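Local coordinates for leucine aminopeptidase 1 (Caenorhabditis elegans, PDB 2HC9) that removes N-terminal amino acids, preferably leucine, from peptides as a two-zinc metalloaminopeptidase and probably serves as a digestive enzyme, at the interface of chains A and B. Coordinates in Å, arbitrary orientation; residue numbers count along the deposited sequence, not the author numbering. Chains: chain A/B, Leucine aminopeptidase 1.

The interface of chains A and B. Residues chain A 181-182, 228, 256, 258, 306, 308; chain B 261, 311, 315-318.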
ATOM      1  N   ALA A 181       1.498 -21.943 -19.239  1.00 12.52           N
ATOM      2  CA  ALA A 181       2.188 -23.019 -18.537  1.00 13.96           C
ATOM      3  C   ALA A 181       1.323 -24.234 -18.208  1.00 14.10           C
ATOM      4  O   ALA A 181       1.868 -25.290 -17.852  1.00 16.68           O
ATOM      5  CB  ALA A 181       2.824 -22.482 -17.258  1.00 14.47           C
ATOM      6  N   ASN A 182      -0.009 -24.105 -18.283  1.00 16.17           N
ATOM      7  CA  ASN A 182      -0.851 -25.314 -18.191  1.00 14.52           C
ATOM      8  C   ASN A 182      -0.643 -26.261 -19.375  1.00 20.68           C
ATOM      9  O   ASN A 182      -0.968 -27.451 -19.322  1.00 17.31           O
ATOM     10  CB  ASN A 182      -2.332 -25.006 -17.948  1.00 13.69           C
ATOM     11  CG  ASN A 182      -2.954 -24.213 -19.063  1.00 18.52           C
ATOM     12  OD1 ASN A 182      -2.306 -23.340 -19.654  1.00 16.03           O
ATOM     13  ND2 ASN A 182      -4.221 -24.490 -19.354  1.00 16.18           N
ATOM     14  N   PRO A 228       3.538 -28.826 -10.209  1.00 16.38           N
ATOM     15  CA  PRO A 228       2.604 -29.897 -10.533  1.00 17.86           C
ATOM     16  C   PRO A 228       3.251 -31.024 -11.344  1.00 18.28           C
ATOM     17  O   PRO A 228       2.736 -32.140 -11.355  1.00 17.68           O
ATOM     18  CB  PRO A 228       1.521 -29.179 -11.353  1.00 19.71           C
ATOM     19  CG  PRO A 228       2.213 -28.053 -12.002  1.00 16.52           C
ATOM     20  CD  PRO A 228       3.249 -27.597 -10.965  1.00 16.35           C
ATOM     21  N   TYR A 256       6.647 -21.628 -14.993  1.00 15.75           N
ATOM     22  CA  TYR A 256       5.772 -20.625 -14.396  1.00 14.01           C
ATOM     23  C   TYR A 256       6.335 -20.230 -13.067  1.00 14.06           C
ATOM     24  O   TYR A 256       6.795 -21.084 -12.317  1.00 13.60           O
ATOM     25  CB  TYR A 256       4.352 -21.184 -14.163  1.00 13.02           C
ATOM     26  CG  TYR A 256       3.374 -20.067 -13.956  1.00 18.89           C
ATOM     27  CD1 TYR A 256       2.786 -19.424 -15.053  1.00 14.48           C
ATOM     28  CD2 TYR A 256       3.072 -19.611 -12.669  1.00 17.99           C
ATOM     29  CE1 TYR A 256       1.884 -18.369 -14.873  1.00 13.19           C
ATOM     30  CE2 TYR A 256       2.176 -18.582 -12.469  1.00 15.61           C
ATOM     31  CZ  TYR A 256       1.596 -17.967 -13.555  1.00 16.16           C
ATOM     32  OH  TYR A 256       0.729 -16.960 -13.309  1.00 14.29           O
ATOM     33  N   THR A 258       5.003 -18.487  -9.733  1.00 14.13           N
ATOM     34  CA  THR A 258       4.020 -17.869  -8.829  1.00 14.08           C
ATOM     35  C   THR A 258       4.708 -16.974  -7.783  1.00 14.78           C
ATOM     36  O   THR A 258       4.030 -16.255  -7.048  1.00 15.29           O
ATOM     37  CB  THR A 258       3.249 -18.917  -8.013  1.00 17.46           C
ATOM     38  OG1 THR A 258       4.174 -19.582  -7.146  1.00 18.57           O
ATOM     39  CG2 THR A 258       2.542 -19.958  -8.926  1.00 15.91           C
ATOM     40  N   GLU A 306       8.941 -25.611 -12.137  1.00 12.50           N
ATOM     41  CA  GLU A 306       7.836 -24.693 -11.882  1.00 13.83           C
ATOM     42  C   GLU A 306       7.879 -24.286 -10.412  1.00 15.39           C
ATOM     43  O   GLU A 306       8.028 -25.144  -9.544  1.00 16.48           O
ATOM     44  CB  GLU A 306       6.489 -25.329 -12.254  1.00 14.17           C
ATOM     45  CG  GLU A 306       5.299 -24.350 -11.954  1.00 14.47           C
ATOM     46  CD  GLU A 306       3.963 -24.763 -12.573  1.00 17.10           C
ATOM     47  OE1 GLU A 306       3.962 -25.414 -13.642  1.00 17.18           O
ATOM     48  OE2 GLU A 306       2.907 -24.417 -11.984  1.00 15.42           O
ATOM     49  N   ASN A 308       5.975 -23.075  -7.432  1.00 14.84           N
ATOM     50  CA  ASN A 308       4.572 -23.036  -7.023  1.00 13.73           C
ATOM     51  C   ASN A 308       4.449 -23.206  -5.509  1.00 14.01           C
ATOM     52  O   ASN A 308       5.443 -23.178  -4.785  1.00 15.95           O
ATOM     53  CB  ASN A 308       3.718 -24.073  -7.811  1.00 14.41           C
ATOM     54  CG  ASN A 308       2.284 -23.564  -8.101  1.00 14.98           C
ATOM     55  OD1 ASN A 308       1.556 -23.168  -7.184  1.00 16.00           O
ATOM     56  ND2 ASN A 308       1.870 -23.604  -9.374  1.00 15.44           N
TER
ATOM     57  N   LEU B 261      -4.687 -18.659  -6.864  1.00 16.79           N
ATOM     58  CA  LEU B 261      -3.289 -18.233  -6.744  0.60 14.23           C
ATOM     59  C   LEU B 261      -3.102 -16.711  -6.745  1.00 16.55           C
ATOM     60  O   LEU B 261      -2.161 -16.210  -6.122  1.00 17.11           O
ATOM     61  CB  LEU B 261      -2.396 -18.910  -7.789  0.60 16.97           C
ATOM     62  CG  LEU B 261      -1.922 -20.326  -7.439  0.60 16.88           C
ATOM     63  CD1 LEU B 261      -1.406 -21.006  -8.706  0.60 16.72           C
ATOM     64  CD2 LEU B 261      -0.806 -20.331  -6.349  0.60 12.15           C
ATOM     65  N   PRO B 311      -0.477 -26.528  -6.273  1.00 16.97           N
ATOM     66  CA  PRO B 311       0.262 -26.554  -7.540  1.00 15.99           C
ATOM     67  C   PRO B 311      -0.565 -26.938  -8.775  1.00 17.99           C
ATOM     68  O   PRO B 311      -0.124 -26.682  -9.888  1.00 15.95           O
ATOM     69  CB  PRO B 311       1.344 -27.618  -7.294  1.00 18.07           C
ATOM     70  CG  PRO B 311       1.517 -27.615  -5.771  1.00 15.77           C
ATOM     71  CD  PRO B 311       0.106 -27.459  -5.277  1.00 15.29           C
ATOM     72  N   LYS B 315      -3.678 -20.672 -12.752  1.00 18.53           N
ATOM     73  CA  LYS B 315      -2.606 -19.678 -12.632  1.00 20.58           C
ATOM     74  C   LYS B 315      -2.918 -18.604 -13.691  1.00 17.17           C
ATOM     75  O   LYS B 315      -3.338 -18.957 -14.778  1.00 16.60           O
ATOM     76  CB  LYS B 315      -1.262 -20.279 -13.095  1.00 19.93           C
ATOM     77  CG  LYS B 315      -0.734 -21.483 -12.391  1.00 23.36           C
ATOM     78  CD  LYS B 315       0.569 -21.943 -12.995  1.00 20.98           C
ATOM     79  CE  LYS B 315       0.379 -23.116 -13.932  1.00 20.56           C
ATOM     80  NZ  LYS B 315       0.585 -24.403 -13.244  1.00 23.02           N
ATOM     81  N   PRO B 316      -2.708 -17.321 -13.408  1.00 14.26           N
ATOM     82  CA  PRO B 316      -2.971 -16.358 -14.495  1.00 15.08           C
ATOM     83  C   PRO B 316      -2.003 -16.569 -15.656  1.00 16.20           C
ATOM     84  O   PRO B 316      -0.805 -16.756 -15.424  1.00 16.70           O
ATOM     85  CB  PRO B 316      -2.727 -14.991 -13.849  1.00 13.88           C
ATOM     86  CG  PRO B 316      -1.893 -15.299 -12.594  1.00 16.64           C
ATOM     87  CD  PRO B 316      -2.293 -16.667 -12.153  1.00 15.75           C
ATOM     88  N   ASP B 317      -2.561 -16.556 -16.869  1.00 16.06           N
ATOM     89  CA  ASP B 317      -1.932 -16.925 -18.156  1.00 15.22           C
ATOM     90  C   ASP B 317      -2.507 -18.234 -18.688  1.00 15.06           C
ATOM     91  O   ASP B 317      -2.471 -18.467 -19.912  1.00 17.40           O
ATOM     92  CB  ASP B 317      -0.404 -17.081 -18.110  1.00 16.01           C
ATOM     93  CG  ASP B 317       0.327 -15.765 -17.904  1.00 17.83           C
ATOM     94  OD1 ASP B 317      -0.300 -14.680 -17.932  1.00 15.31           O
ATOM     95  OD2 ASP B 317       1.555 -15.847 -17.694  1.00 15.23           O
ATOM     96  N   ASP B 318      -3.014 -19.088 -17.796  1.00 13.57           N
ATOM     97  CA  ASP B 318      -3.583 -20.379 -18.237  1.00 15.06           C
ATOM     98  C   ASP B 318      -4.681 -20.127 -19.271  1.00 16.99           C
ATOM     99  O   ASP B 318      -5.456 -19.183 -19.136  1.00 15.90           O
ATOM    100  CB  ASP B 318      -4.221 -21.144 -17.083  1.00 14.01           C
ATOM    101  CG  ASP B 318      -3.214 -21.887 -16.211  1.00 15.00           C
ATOM    102  OD1 ASP B 318      -1.977 -21.849 -16.464  1.00 16.49           O
ATOM    103  OD2 ASP B 318      -3.690 -22.511 -15.241  1.00 16.28           O
TER
HETATM  104  O   HOH W   1       0.157 -20.347 -17.270  1.00 16.16           O
HETATM  105  O   HOH W   2       1.850 -25.948 -15.134  1.00 19.72           O
HETATM  106  O   HOH W   3      -0.791 -23.975 -10.369  1.00 32.84           O
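B:Lys315 reaches from a loop of one M17-family catalytic domain into the neighbouring subunit and meets A:Glu306 tip to tip, in one patch of a subunit interface of the hexamer. The centre of the patch is about 10 Å from the predicted active-site residue A:Lys264, and the contact may therefore help shape the surroundings of the active site. The ammonium NZ of B:Lys315 lies 2.6 Å from the carboxylate OE2 of A:Glu306 in a hydrogen-bonded salt bridge, approaching OE2 on its syn side, slightly out of the carboxylate plane. The anti lone pair of the same oxygen takes the amide ND2 of A:Asn308 at 2.9 Å, a pairing that should hold the carboxylate against rotation. Water 2 joins the ammonium to A:Glu306 OE1 and A:Ala181 O, whereas water 3 links A:Asn308 ND2 with the carbonyl of B:Pro311.

On its way to this acid, the lysine chain runs antiparallel to the side chain of A:Tyr256, and its CD sits over one ring face, 3.6 Å from the centroid, as a CH-pi contact. Bends at chi3 (-100°) and chi4 of B:Lys315 turn the ammonium off the ring towards A:Glu306. At the far end of the ring, the phenol OH donates to B:Pro316 O at 2.6 Å, in the carbonyl plane on a lone pair. An alanine in place of A:Tyr256 would probably deprive B:Pro316 O of its donor and leave the lysine methylenes unsupported, free to swing away from the acid.

Beside this core, the amide of A:Asn182 stacks on the carboxylate of B:Asp318, their planes 25° apart, and water 1 connects B:Asp318 OD1 to A:Ala181 N. B:Asp318 OD2 also accepts the backbone N of B:Lys315 from above the carboxylate plane, which may steady the loop that carries the lysine.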